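Local coordinates for protein plasma serine protease inhibitor (PDB 3DY0) that inhibits serine proteases of blood plasma and other body fluids in a heparin-dependent manner, as a serpin that traps its target after cleavage of the reactive-center loop, at residues A[240-243]-A[244-248]; A[14-17]-A[18-22]. All coordinates share one frame; numbering follows the deposited sequence.

Interaction 1 of 2, residues A[240-243]-A[244-248]; sequences QQVE and NGLSE
The side-chain amides of Q240 and N244, one helical turn apart, meet with their planes 37° apart, and N244 OD1 takes a hydrogen bond at the edge of the Q240 amide. Q240 NE2 reaches that oxygen at 2.9 Å with the acceptor lying in the Q240 amide plane, yet the donor sits above the carbonyl plane of N244, away from a lone pair. The bend of the Q240 chain at chi2 (62°) turns its amide back for this i to i+4 bridge on the exposed side of helix 239-245, a short helix of the serpin fold. The same residues are joined by the backbone bond from N244 N to Q240 O, also 2.9 Å.

Here the helix is ending. G245 N divides itself between Q241 O and V242 O in two weak bonds, and L246 N makes another weak one to E243 O, before S247 caps the following helix through T250 N. Buried L246 brings CG to 3.3 Å from V242 O. The polar ends of E243 and Q241 are bonded elsewhere, to Y17 and to the backbone O of L214. The closing apolar touch is light, with V242 CG1 lying 4.2 Å from L246 CD2.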
loop_
_atom_site.group_PDB
_atom_site.type_symbol
_atom_site.label_atom_id
_atom_site.label_comp_id
_atom_site.label_asym_id
_atom_site.label_seq_id
_atom_site.Cartn_x
_atom_site.Cartn_y
_atom_site.Cartn_z
ATOM N N GLN A 240 9.600 5.117 -17.706
ATOM C CA GLN A 240 10.761 4.665 -16.942
ATOM C C GLN A 240 11.440 5.852 -16.268
ATOM O O GLN A 240 11.852 5.779 -15.105
ATOM C CB GLN A 240 11.757 3.951 -17.863
ATOM C CG GLN A 240 12.928 3.316 -17.128
ATOM C CD GLN A 240 12.489 2.241 -16.151
ATOM O OE1 GLN A 240 11.845 1.263 -16.534
ATOM N NE2 GLN A 240 12.836 2.416 -14.881
ATOM N N GLN A 241 11.548 6.952 -17.007
ATOM C CA GLN A 241 12.163 8.166 -16.495
ATOM C C GLN A 241 11.383 8.696 -15.296
ATOM O O GLN A 241 11.970 9.122 -14.302
ATOM C CB GLN A 241 12.212 9.224 -17.600
ATOM C CG GLN A 241 12.787 10.559 -17.164
ATOM C CD GLN A 241 13.108 11.452 -18.342
ATOM O OE1 GLN A 241 14.004 11.152 -19.136
ATOM N NE2 GLN A 241 12.374 12.548 -18.474
ATOM N N VAL A 242 10.058 8.673 -15.392
ATOM C CA VAL A 242 9.227 9.143 -14.293
ATOM C C VAL A 242 9.390 8.212 -13.094
ATOM O O VAL A 242 9.566 8.669 -11.967
ATOM C CB VAL A 242 7.739 9.226 -14.716
ATOM C CG1 VAL A 242 6.844 9.435 -13.497
ATOM C CG2 VAL A 242 7.554 10.384 -15.694
ATOM N N GLU A 243 9.352 6.907 -13.339
ATOM C CA GLU A 243 9.511 5.936 -12.256
ATOM C C GLU A 243 10.851 6.124 -11.545
ATOM O O GLU A 243 10.923 6.056 -10.317
ATOM C CB GLU A 243 9.396 4.509 -12.803
ATOM C CG GLU A 243 8.006 4.169 -13.324
ATOM C CD GLU A 243 7.934 2.788 -13.942
ATOM O OE1 GLU A 243 8.750 2.506 -14.842
ATOM O OE2 GLU A 243 7.064 1.989 -13.536
ATOM N N ASN A 244 11.910 6.368 -12.310
ATOM C CA ASN A 244 13.228 6.573 -11.713
ATOM C C ASN A 244 13.279 7.837 -10.857
ATOM O O ASN A 244 14.059 7.922 -9.904
ATOM C CB ASN A 244 14.312 6.662 -12.798
ATOM C CG ASN A 244 14.460 5.375 -13.591
ATOM O OD1 ASN A 244 14.207 4.282 -13.085
ATOM N ND2 ASN A 244 14.896 5.502 -14.841
ATOM N N GLY A 245 12.438 8.813 -11.192
ATOM C CA GLY A 245 12.422 10.065 -10.459
ATOM C C GLY A 245 11.474 10.144 -9.277
ATOM O O GLY A 245 11.498 11.121 -8.525
ATOM N N LEU A 246 10.640 9.126 -9.095
ATOM C CA LEU A 246 9.703 9.146 -7.979
ATOM C C LEU A 246 10.440 9.187 -6.649
ATOM O O LEU A 246 11.422 8.473 -6.448
ATOM C CB LEU A 246 8.800 7.912 -8.004
ATOM C CG LEU A 246 7.887 7.754 -9.218
ATOM C CD1 LEU A 246 7.134 6.442 -9.111
ATOM C CD2 LEU A 246 6.919 8.930 -9.302
ATOM N N SER A 247 9.948 10.022 -5.743
ATOM C CA SER A 247 10.535 10.159 -4.418
ATOM C C SER A 247 9.563 10.943 -3.556
ATOM O O SER A 247 8.604 11.528 -4.065
ATOM C CB SER A 247 11.865 10.911 -4.485
ATOM O OG SER A 247 11.662 12.271 -4.840
ATOM N N GLU A 248 9.805 10.951 -2.251
ATOM C CA GLU A 248 8.941 11.692 -1.345
ATOM C C GLU A 248 9.011 13.173 -1.717
ATOM O O GLU A 248 7.999 13.873 -1.707
ATOM C CB GLU A 248 9.384 11.489 0.108
ATOM C CG GLU A 248 9.157 10.079 0.657
ATOM C CD GLU A 248 7.686 9.733 0.865
ATOM O OE1 GLU A 248 6.832 10.643 0.809
ATOM O OE2 GLU A 248 7.385 8.543 1.103
#

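Interaction 2 of 2, residues A[14-17]-A[18-22]; sequences FDLY and RALAS
R18 lays its guanidinium group over the carbonyl oxygen of F14, which sits 3.3 Å from R18 CZ, over the centre of one face. At the edge of the same group, close to its plane, D15 OD2 receives R18 NH2 in a salt bridge of 2.9 Å. The oxygen is approached nearly along its C-O axis, and the carboxylate and guanidinium planes stand 67° apart; one nitrogen-oxygen pair, NH2 with OD2, makes the bridge. A bend at chi3 (-76°) folds the arginine back over the preceding turn, where NH2 also comes 3.7 Å from F14 CB. The carboxylate has a second partner in D11 N, bonded to its other oxygen, and R18 NH1 has its partners in E243 and L246.

The backbone N of R18 donates the hydrogen bond to F14 O at 3.0 Å, from above the carbonyl plane; the guanidinium only lies against this oxygen. Two apolar pairs follow the i to i+4 spacing: L16 CD1 lies 4.1 Å from L20 CG, next to F31, and Y17 CE2 meets A21 CB obliquely at 4.0 Å, next to I29. The tyrosine hydroxyl is bonded to E243. Regular backbone bonds, such as A21 N to Y17 O at 2.9 Å, complete a helix with one buried and one partly exposed face and an i to i+3 salt bridge, the first helix of the serpin fold.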
loop_
_atom_site.group_PDB
_atom_site.type_symbol
_atom_site.label_atom_id
_atom_site.label_comp_id
_atom_site.label_asym_id
_atom_site.label_seq_id
_atom_site.Cartn_x
_atom_site.Cartn_y
_atom_site.Cartn_z
ATOM N N PHE A 14 9.100 4.516 -2.564
ATOM C CA PHE A 14 9.495 4.511 -3.956
ATOM C C PHE A 14 10.580 3.523 -4.332
ATOM O O PHE A 14 10.659 3.095 -5.482
ATOM C CB PHE A 14 9.800 5.949 -4.363
ATOM C CG PHE A 14 8.616 6.855 -4.170
ATOM C CD1 PHE A 14 7.503 6.744 -5.000
ATOM C CD2 PHE A 14 8.571 7.748 -3.107
ATOM C CE1 PHE A 14 6.358 7.509 -4.771
ATOM C CE2 PHE A 14 7.430 8.518 -2.869
ATOM C CZ PHE A 14 6.323 8.396 -3.703
ATOM N N ASP A 15 11.407 3.137 -3.367
ATOM C CA ASP A 15 12.405 2.123 -3.660
ATOM C C ASP A 15 11.613 0.819 -3.779
ATOM O O ASP A 15 11.932 -0.042 -4.598
ATOM C CB ASP A 15 13.433 2.025 -2.532
ATOM C CG ASP A 15 14.451 3.154 -2.570
ATOM O OD1 ASP A 15 15.263 3.254 -1.628
ATOM O OD2 ASP A 15 14.446 3.937 -3.542
ATOM N N LEU A 16 10.567 0.677 -2.966
ATOM C CA LEU A 16 9.739 -0.526 -3.035
ATOM C C LEU A 16 8.988 -0.536 -4.364
ATOM O O LEU A 16 8.925 -1.562 -5.048
ATOM C CB LEU A 16 8.740 -0.580 -1.871
ATOM C CG LEU A 16 7.778 -1.777 -1.887
ATOM C CD1 LEU A 16 8.552 -3.082 -2.029
ATOM C CD2 LEU A 16 6.958 -1.781 -0.605
ATOM N N TYR A 17 8.423 0.606 -4.736
ATOM C CA TYR A 17 7.702 0.690 -5.997
ATOM C C TYR A 17 8.600 0.231 -7.144
ATOM O O TYR A 17 8.203 -0.592 -7.967
ATOM C CB TYR A 17 7.247 2.124 -6.285
ATOM C CG TYR A 17 6.674 2.259 -7.676
ATOM C CD1 TYR A 17 5.326 2.002 -7.929
ATOM C CD2 TYR A 17 7.510 2.519 -8.765
ATOM C CE1 TYR A 17 4.826 1.997 -9.238
ATOM C CE2 TYR A 17 7.027 2.507 -10.065
ATOM C CZ TYR A 17 5.689 2.245 -10.298
ATOM O OH TYR A 17 5.232 2.198 -11.593
ATOM N N ARG A 18 9.810 0.779 -7.201
ATOM C CA ARG A 18 10.737 0.426 -8.269
ATOM C C ARG A 18 11.122 -1.051 -8.273
ATOM O O ARG A 18 11.273 -1.645 -9.340
ATOM C CB ARG A 18 11.983 1.315 -8.205
ATOM C CG ARG A 18 11.753 2.717 -8.770
ATOM C CD ARG A 18 13.036 3.552 -8.751
ATOM N NE ARG A 18 13.356 4.031 -7.412
ATOM C CZ ARG A 18 12.887 5.159 -6.887
ATOM N NH1 ARG A 18 12.076 5.939 -7.596
ATOM N NH2 ARG A 18 13.220 5.504 -5.652
ATOM N N ALA A 19 11.273 -1.647 -7.093
ATOM C CA ALA A 19 11.614 -3.066 -7.010
ATOM C C ALA A 19 10.478 -3.895 -7.613
ATOM O O ALA A 19 10.716 -4.843 -8.369
ATOM C CB ALA A 19 11.844 -3.468 -5.556
ATOM N N LEU A 20 9.243 -3.535 -7.275
ATOM C CA LEU A 20 8.079 -4.243 -7.796
ATOM C C LEU A 20 7.959 -4.061 -9.308
ATOM O O LEU A 20 7.706 -5.019 -10.041
ATOM C CB LEU A 20 6.805 -3.738 -7.108
ATOM C CG LEU A 20 6.719 -4.021 -5.607
ATOM C CD1 LEU A 20 5.402 -3.462 -5.067
ATOM C CD2 LEU A 20 6.816 -5.527 -5.360
ATOM N N ALA A 21 8.154 -2.830 -9.773
ATOM C CA ALA A 21 8.062 -2.526 -11.198
ATOM C C ALA A 21 9.110 -3.287 -12.000
ATOM O O ALA A 21 8.828 -3.803 -13.085
ATOM C CB ALA A 21 8.227 -1.026 -11.419
ATOM N N SER A 22 10.322 -3.351 -11.463
ATOM C CA SER A 22 11.410 -4.046 -12.134
ATOM C C SER A 22 11.190 -5.549 -12.158
ATOM O O SER A 22 11.607 -6.227 -13.100
ATOM C CB SER A 22 12.740 -3.733 -11.450
ATOM O OG SER A 22 13.122 -2.389 -11.686
#

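Overall arrangement
Both interactions illustrate how neighbouring turns of a helix are tied together, but each belongs to a different helix: interaction 1 to the C-terminal end of helix 239-245, interaction 2 to most of the length of helix 12-23. Each is partly buried. The former carries its neutral amide pair on the exposed side and lies nearer the bound heparin sugars; the latter combines a charged pair with more apolar packing. The centres of interactions 1 and 2 are about 10 Å apart, and the two touch directly. Y17 OH approaches E243 OE2 to 2.7 Å, a probable hydrogen bond, and R18 NH1 approaches L246 O to 2.9 Å, another, while the F14 ring packs against the backbone of S247 and E248.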